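Local structure of BMC domain protein (4OLO) at the interface of chains A and B. The protein builds the shell of a glycyl-radical-type bacterial microcompartment as a BMC-domain subunit and carries an Fe-S cluster binding site, absent its cluster in this ligand-free form. Numbering follows the deposited sequence. Chains: chain A/B, BMC domain protein.

Contact 1: the interface of chains A and B. Residues chain A 41-44, 46; chain B 2-4, 37-39, 72-73.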
# COMPACT_ATOMS: atom_id res chain seq x y z
N ARG A 41 -4.51 12.79 -4.65
CA ARG A 41 -4.62 11.61 -5.50
C ARG A 41 -3.91 11.94 -6.82
O ARG A 41 -3.84 13.12 -7.19
CB ARG A 41 -6.09 11.24 -5.72
CG ARG A 41 -6.73 10.64 -4.48
CD ARG A 41 -8.20 10.30 -4.65
NE ARG A 41 -8.99 11.44 -5.15
CZ ARG A 41 -9.60 12.34 -4.39
NH1 ARG A 41 -9.54 12.26 -3.06
NH2 ARG A 41 -10.29 13.33 -4.95
N MET A 42 -3.36 10.93 -7.50
CA MET A 42 -2.62 11.19 -8.72
C MET A 42 -3.33 12.02 -9.77
O MET A 42 -2.73 12.95 -10.31
CB MET A 42 -1.97 9.95 -9.32
CG MET A 42 -0.71 10.33 -10.06
SD MET A 42 -0.10 9.03 -11.09
CE MET A 42 0.81 9.98 -12.30
N ILE A 43 -4.60 11.70 -10.06
CA ILE A 43 -5.43 12.43 -11.03
C ILE A 43 -5.46 13.94 -10.71
O ILE A 43 -5.23 14.76 -11.60
CB ILE A 43 -6.82 11.78 -11.17
CG1 ILE A 43 -7.57 12.26 -12.42
CG2 ILE A 43 -7.65 11.84 -9.87
CD1 ILE A 43 -8.63 11.36 -12.87
N GLU A 44 -5.66 14.29 -9.42
CA GLU A 44 -5.72 15.66 -8.90
C GLU A 44 -4.37 16.34 -9.08
O GLU A 44 -4.32 17.51 -9.47
CB GLU A 44 -6.05 15.66 -7.42
CG GLU A 44 -7.18 14.76 -6.97
CD GLU A 44 -7.52 15.00 -5.51
OE1 GLU A 44 -8.53 15.69 -5.28
OE2 GLU A 44 -6.75 14.59 -4.61
N VAL A 46 -1.86 15.53 -11.27
CA VAL A 46 -1.51 15.70 -12.68
C VAL A 46 -2.21 16.99 -13.18
O VAL A 46 -1.59 17.79 -13.88
CB VAL A 46 -1.83 14.44 -13.55
CG1 VAL A 46 -1.61 14.71 -15.05
CG2 VAL A 46 -1.00 13.24 -13.11
N GLU B 2 -12.98 8.40 -10.84
CA GLU B 2 -12.75 9.84 -10.95
C GLU B 2 -12.43 10.16 -12.42
O GLU B 2 -11.66 9.44 -13.05
CB GLU B 2 -11.57 10.28 -10.10
CG GLU B 2 -11.87 10.48 -8.64
CD GLU B 2 -10.66 11.05 -7.93
OE1 GLU B 2 -9.78 10.25 -7.52
OE2 GLU B 2 -10.52 12.29 -7.89
N TYR B 3 -12.99 11.26 -12.92
CA TYR B 3 -12.81 11.70 -14.31
C TYR B 3 -12.34 13.12 -14.34
O TYR B 3 -12.93 13.97 -13.68
CB TYR B 3 -14.17 11.65 -15.06
CG TYR B 3 -14.81 10.28 -15.14
CD1 TYR B 3 -15.56 9.78 -14.08
CD2 TYR B 3 -14.72 9.51 -16.31
CE1 TYR B 3 -16.18 8.53 -14.16
CE2 TYR B 3 -15.36 8.28 -16.41
CZ TYR B 3 -16.07 7.78 -15.32
OH TYR B 3 -16.71 6.59 -15.44
N ARG B 4 -11.32 13.41 -15.14
CA ARG B 4 -10.80 14.77 -15.32
C ARG B 4 -10.35 14.93 -16.74
O ARG B 4 -9.96 13.96 -17.38
CB ARG B 4 -9.63 15.09 -14.36
CG ARG B 4 -9.93 14.98 -12.86
CD ARG B 4 -10.82 16.09 -12.35
NE ARG B 4 -10.07 17.33 -12.19
CZ ARG B 4 -9.52 17.69 -11.04
NH1 ARG B 4 -9.65 16.93 -9.96
NH2 ARG B 4 -8.83 18.82 -10.96
N LEU B 37 -8.44 11.98 -18.22
CA LEU B 37 -7.88 11.13 -17.15
C LEU B 37 -8.97 10.41 -16.39
O LEU B 37 -9.98 11.01 -16.07
CB LEU B 37 -7.03 11.97 -16.16
CG LEU B 37 -5.79 12.70 -16.70
CD1 LEU B 37 -5.27 13.68 -15.69
CD2 LEU B 37 -4.69 11.72 -17.15
N ILE B 38 -8.78 9.11 -16.15
CA ILE B 38 -9.74 8.28 -15.43
C ILE B 38 -8.97 7.46 -14.42
O ILE B 38 -8.00 6.78 -14.77
CB ILE B 38 -10.73 7.42 -16.30
CG1 ILE B 38 -11.39 8.20 -17.46
CG2 ILE B 38 -11.84 6.81 -15.45
CD1 ILE B 38 -10.84 7.81 -18.76
N GLN B 39 -9.38 7.55 -13.15
CA GLN B 39 -8.76 6.81 -12.05
C GLN B 39 -9.83 5.98 -11.36
O GLN B 39 -10.91 6.49 -11.05
CB GLN B 39 -8.09 7.74 -11.04
CG GLN B 39 -7.11 7.02 -10.11
CD GLN B 39 -6.34 7.96 -9.20
OE1 GLN B 39 -5.72 8.94 -9.62
NE2 GLN B 39 -6.33 7.67 -7.92
N ILE B 72 -2.11 2.63 -12.38
CA ILE B 72 -2.67 3.62 -11.45
C ILE B 72 -3.82 4.45 -12.08
O ILE B 72 -4.84 4.72 -11.44
CB ILE B 72 -1.53 4.54 -10.89
CG1 ILE B 72 -0.49 3.71 -10.10
CG2 ILE B 72 -2.06 5.70 -10.03
CD1 ILE B 72 0.89 4.15 -10.29
N LEU B 73 -3.64 4.84 -13.35
CA LEU B 73 -4.47 5.79 -14.03
C LEU B 73 -4.54 5.46 -15.52
O LEU B 73 -3.63 4.84 -16.07
CB LEU B 73 -3.71 7.13 -13.83
CG LEU B 73 -4.30 8.47 -14.16
CD1 LEU B 73 -5.46 8.79 -13.24
CD2 LEU B 73 -3.26 9.52 -13.96
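This is a subunit interface of a BMC-domain shell protein. The start of helix 42-54 of chain A packs on strands 2-7, 34-39 and 73-78 of chain B. A:Ile43 is the plug, with 131 Å² buried. Its CG1 is anti to the backbone N (chi1 -165°) and runs alongside B:Leu37 and B:Gln39 in the opposite direction. A:Ile43 CG1 lies 3.6 Å from B:Arg4 CG, and CD1 reaches B:Leu37 CB at 3.7 Å. A:Ile43 CB meets B:Leu73 CD1 at 3.9 Å. A:Val46 CG1 meets B:Leu37 CD1.

B:Gln39 is extended beyond CG, and its amide oxygen OE1 takes the backbone N of A:Ile43 at 3.0 Å. The donor lies nearly along the C=O axis. An N-H of the first helical turn is satisfied by the neighbour.

B:Glu2 is gripped side-on by A:Arg41. A:Arg41 NE donates a bent hydrogen bond (130° at H) to B:Glu2 OE1 at 2.8 Å, also a salt bridge, and A:Arg41 NH2 donates one to B:Glu2 OE2 at 3.1 Å. Both nitrogens come from above the carboxylate plane, the flat groups 66° apart. The second-shell A:Glu44 carboxylate sits over one guanidinium face, toward its rim; OE1 forms a salt bridge to A:Arg41 NH2, and OE2 accepts the backbone N of A:Arg41 at 2.9 Å.

Contact 2: the interface of chains A and B. Residues chain A 42, 46-47, 64, 71; chain B 16-17, 37, 63.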
# COMPACT_ATOMS: atom_id res chain seq x y z
N MET A 42 -3.36 10.93 -7.50
CA MET A 42 -2.62 11.19 -8.72
C MET A 42 -3.33 12.02 -9.77
O MET A 42 -2.73 12.95 -10.31
CB MET A 42 -1.97 9.95 -9.32
CG MET A 42 -0.71 10.33 -10.06
SD MET A 42 -0.10 9.03 -11.09
CE MET A 42 0.81 9.98 -12.30
N VAL A 46 -1.86 15.53 -11.27
CA VAL A 46 -1.51 15.70 -12.68
C VAL A 46 -2.21 16.99 -13.18
O VAL A 46 -1.59 17.79 -13.88
CB VAL A 46 -1.83 14.44 -13.55
CG1 VAL A 46 -1.61 14.71 -15.05
CG2 VAL A 46 -1.00 13.24 -13.11
N CYS A 47 -3.47 17.22 -12.77
CA CYS A 47 -4.24 18.42 -13.09
C CYS A 47 -3.59 19.66 -12.51
O CYS A 47 -3.43 20.64 -13.23
CB CYS A 47 -5.68 18.27 -12.62
SG CYS A 47 -6.63 17.06 -13.58
N ARG A 64 8.52 11.54 -6.84
CA ARG A 64 8.23 10.11 -7.03
C ARG A 64 8.94 9.24 -6.00
O ARG A 64 8.75 9.45 -4.81
CB ARG A 64 8.53 9.67 -8.48
CG ARG A 64 7.57 10.33 -9.47
CD ARG A 64 7.60 9.80 -10.88
NE ARG A 64 6.50 10.38 -11.64
CZ ARG A 64 5.35 9.77 -11.91
NH1 ARG A 64 5.15 8.52 -11.52
NH2 ARG A 64 4.40 10.40 -12.59
N MET A 71 4.10 8.83 -8.55
CA MET A 71 4.10 10.22 -8.07
C MET A 71 3.39 10.36 -6.70
O MET A 71 2.21 10.03 -6.58
CB MET A 71 3.51 11.14 -9.15
CG MET A 71 3.63 12.61 -8.85
SD MET A 71 2.49 13.60 -9.86
CE MET A 71 2.75 15.17 -9.12
N ILE B 16 5.20 14.16 -17.00
CA ILE B 16 4.78 13.57 -15.72
C ILE B 16 4.01 12.28 -16.02
O ILE B 16 4.29 11.24 -15.41
CB ILE B 16 3.95 14.59 -14.86
CG1 ILE B 16 4.88 15.56 -14.15
CG2 ILE B 16 3.06 13.89 -13.82
CD1 ILE B 16 4.39 16.94 -14.02
N LEU B 17 3.10 12.34 -16.99
CA LEU B 17 2.28 11.20 -17.38
C LEU B 17 3.10 10.09 -18.01
O LEU B 17 3.02 8.96 -17.55
CB LEU B 17 1.17 11.63 -18.35
CG LEU B 17 -0.03 12.24 -17.72
CD1 LEU B 17 -1.00 12.62 -18.79
CD2 LEU B 17 -0.67 11.27 -16.70
N LEU B 37 -8.44 11.98 -18.22
CA LEU B 37 -7.88 11.13 -17.15
C LEU B 37 -8.97 10.41 -16.39
O LEU B 37 -9.98 11.01 -16.07
CB LEU B 37 -7.03 11.97 -16.16
CG LEU B 37 -5.79 12.70 -16.70
CD1 LEU B 37 -5.27 13.68 -15.69
CD2 LEU B 37 -4.69 11.72 -17.15
N ILE B 63 -1.25 4.32 -17.23
CA ILE B 63 -0.21 4.95 -16.42
C ILE B 63 0.17 3.98 -15.27
O ILE B 63 -0.69 3.62 -14.45
CB ILE B 63 -0.65 6.39 -15.96
CG1 ILE B 63 -1.18 7.26 -17.15
CG2 ILE B 63 0.43 7.12 -15.16
CD1 ILE B 63 -0.33 7.31 -18.47
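The backbone carbonyl oxygen of B:Ile16 is the best-placed polar atom, yet no hydrogen bond across this patch grips it. A:Arg64 NH2 comes within 3.0 Å of B:Ile16 O, but its N-H points elsewhere. A:Arg64 is also poorly ordered, so the approach is at most a loose electrostatic one. As modelled, A:Met71 CB lies over the centre of one guanidinium face, and B:Ile16 CG2 stands at the edge, in plane.

The rest is apolar packing. B:Ile16 CG2, anti to the backbone N, also touches the sulfur of A:Met71, with 4.0 Å between CG2 and SD. The two side chains cross obliquely. A:Val46 slides past B:Ile16 in the opposite direction and meets B:Leu17 at about a right angle. A:Val46 CG1 is 3.9 Å from B:Leu17 CD2, while its other methyl, CG2, touches both B:Leu17 CD2 and B:Ile16 CG2. A:Met42 is extended beyond CG, and its terminal methyl CE reaches B:Ile63 CG2 at 4.1 Å, crossing it at about a right angle.

In the fold, the first turns of helix 42-54 of chain A, flanked by loop residues A:Arg64 and A:Met71, face the C-terminal end of helix 11-17, strand 34-39 at B:Leu37 and the end of strand 58-63 of chain B.

Contact 3: the interface of chains A and B. Residues chain A 46, 49-50, 53-54; chain B 6-10, 12-13, 16.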
# COMPACT_ATOMS: atom_id res chain seq x y z
N VAL A 46 -1.86 15.53 -11.27
CA VAL A 46 -1.51 15.70 -12.68
C VAL A 46 -2.21 16.99 -13.18
O VAL A 46 -1.59 17.79 -13.88
CB VAL A 46 -1.83 14.44 -13.55
CG1 VAL A 46 -1.61 14.71 -15.05
CG2 VAL A 46 -1.00 13.24 -13.11
N ALA A 49 -0.37 19.95 -11.57
CA ALA A 49 0.92 20.07 -12.25
C ALA A 49 0.75 20.91 -13.52
O ALA A 49 1.61 21.74 -13.81
CB ALA A 49 1.47 18.70 -12.61
N ASP A 50 -0.36 20.73 -14.24
CA ASP A 50 -0.62 21.50 -15.45
C ASP A 50 -0.83 22.98 -15.16
O ASP A 50 -0.31 23.81 -15.91
CB ASP A 50 -1.79 20.91 -16.27
CG ASP A 50 -1.83 21.47 -17.68
OD1 ASP A 50 -0.89 21.20 -18.46
OD2 ASP A 50 -2.79 22.22 -18.00
N GLU A 53 2.58 24.41 -14.26
CA GLU A 53 3.44 24.56 -15.45
C GLU A 53 3.05 25.79 -16.27
O GLU A 53 3.91 26.38 -16.93
CB GLU A 53 3.40 23.32 -16.35
CG GLU A 53 4.11 22.10 -15.78
CD GLU A 53 5.61 22.00 -15.99
OE1 GLU A 53 6.22 22.96 -16.52
OE2 GLU A 53 6.19 20.95 -15.63
N LYS A 54 1.78 26.19 -16.22
CA LYS A 54 1.25 27.35 -16.93
C LYS A 54 1.41 28.65 -16.11
O LYS A 54 1.20 29.74 -16.64
CB LYS A 54 -0.22 27.11 -17.31
CG LYS A 54 -0.36 26.14 -18.46
CD LYS A 54 -1.77 25.66 -18.65
CE LYS A 54 -1.88 24.79 -19.88
NZ LYS A 54 -3.24 24.21 -20.02
N ILE B 6 -7.69 17.57 -19.10
CA ILE B 6 -6.72 18.67 -19.13
C ILE B 6 -6.71 19.18 -20.58
O ILE B 6 -6.36 18.43 -21.49
CB ILE B 6 -5.29 18.28 -18.65
CG1 ILE B 6 -5.28 17.82 -17.19
CG2 ILE B 6 -4.29 19.41 -18.90
CD1 ILE B 6 -4.00 17.03 -16.79
N LYS B 7 -7.12 20.43 -20.79
CA LYS B 7 -7.15 21.08 -22.10
C LYS B 7 -5.86 21.84 -22.34
O LYS B 7 -5.38 22.55 -21.45
CB LYS B 7 -8.39 21.98 -22.23
CG LYS B 7 -9.67 21.17 -22.31
CD LYS B 7 -10.92 22.00 -22.18
CE LYS B 7 -12.13 21.10 -22.23
NZ LYS B 7 -13.36 21.83 -22.61
N SER B 8 -5.28 21.65 -23.53
CA SER B 8 -4.00 22.24 -23.97
C SER B 8 -2.89 21.92 -22.95
O SER B 8 -2.36 22.83 -22.32
CB SER B 8 -4.13 23.74 -24.24
OG SER B 8 -5.16 23.98 -25.17
N PRO B 9 -2.58 20.62 -22.72
CA PRO B 9 -1.56 20.30 -21.71
C PRO B 9 -0.18 20.78 -22.09
O PRO B 9 0.15 20.82 -23.27
CB PRO B 9 -1.61 18.77 -21.64
CG PRO B 9 -2.11 18.35 -23.01
CD PRO B 9 -3.12 19.39 -23.36
N THR B 10 0.64 21.14 -21.08
CA THR B 10 2.02 21.55 -21.34
C THR B 10 2.84 20.28 -21.58
O THR B 10 2.39 19.17 -21.26
CB THR B 10 2.57 22.35 -20.15
OG1 THR B 10 2.79 21.48 -19.04
CG2 THR B 10 1.68 23.50 -19.74
N GLY B 12 5.53 19.49 -19.93
CA GLY B 12 5.82 19.05 -18.56
C GLY B 12 4.76 18.12 -18.00
O GLY B 12 5.10 17.12 -17.36
N THR B 13 3.47 18.42 -18.29
CA THR B 13 2.31 17.62 -17.87
C THR B 13 2.38 16.27 -18.55
O THR B 13 2.22 15.24 -17.89
CB THR B 13 0.99 18.35 -18.16
OG1 THR B 13 1.05 19.67 -17.64
CG2 THR B 13 -0.21 17.66 -17.56
N ILE B 16 5.20 14.16 -17.00
CA ILE B 16 4.78 13.57 -15.72
C ILE B 16 4.01 12.28 -16.02
O ILE B 16 4.29 11.24 -15.41
CB ILE B 16 3.95 14.59 -14.86
CG1 ILE B 16 4.88 15.56 -14.15
CG2 ILE B 16 3.06 13.89 -13.82
CD1 ILE B 16 4.39 16.94 -14.02
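A:Asp50 CG is anti to the backbone N (chi1 -165°), which turns its carboxylate from helix 42-54 toward chain B of this BMC-domain pair. B:Thr13 has OG1 anti to its carbonyl carbon (chi1 -51°), facing that carboxylate. B:Thr10 holds OG1 in the crowded position between its backbone N and carbonyl carbon (chi1 71°). There B:Thr10 OG1 acts as the N-cap of helix 11-17 and accepts a hydrogen bond from B:Thr13 N at 3.2 Å. The two threonine hydroxyls also bond each other, OG1 of B:Thr10 to OG1 of B:Thr13, at 2.9 Å.

A:Asp50 OD1 is held by two donors. B:Thr13 OG1 donates to the anti lone pair of A:Asp50 OD1 at 2.6 Å. The backbone N of B:Thr10 meets A:Asp50 OD1 at 3.0 Å, nearly along the C-O axis. The start of helix 11-17 may further favour the charged carboxylate.

The other oxygen, A:Asp50 OD2, accepts A:Lys54 NZ on its syn lone pair at 2.9 Å, a salt bridge within chain A. With its chain extended beyond CG, A:Lys54 NZ also donates to B:Ser8 O at 2.8 Å. It approaches from above the carbonyl plane. The carbonyl of B:Lys7 lies close by as a likely further acceptor.

Methyl groups fill in around these bonds. B:Ile6 CG2 runs alongside the A:Asp50 carboxylate. B:Thr10 CG2 packs on A:Lys54 CG, and A:Ala49 CB meets B:Ile16 CD1 at 3.7 Å.

Helix 42-54 of chain A runs through all three contacts. The C-alpha centres of contact 1 and contact 2 are about 7 Å apart, those of contact 2 and contact 3 about 10 Å, and those of contact 1 and contact 3 about 13 Å. A:Val46 belongs to all of them. A:Met42 and B:Leu37 join contact 1 to contact 2, and B:Ile16 joins contact 2 to contact 3. Polar bonds at contact 1 and contact 3 thus flank an apolar middle. The interface is not an exact two-fold, which fits head-to-tail repetition in the six-subunit assembly typical of BMC shell proteins.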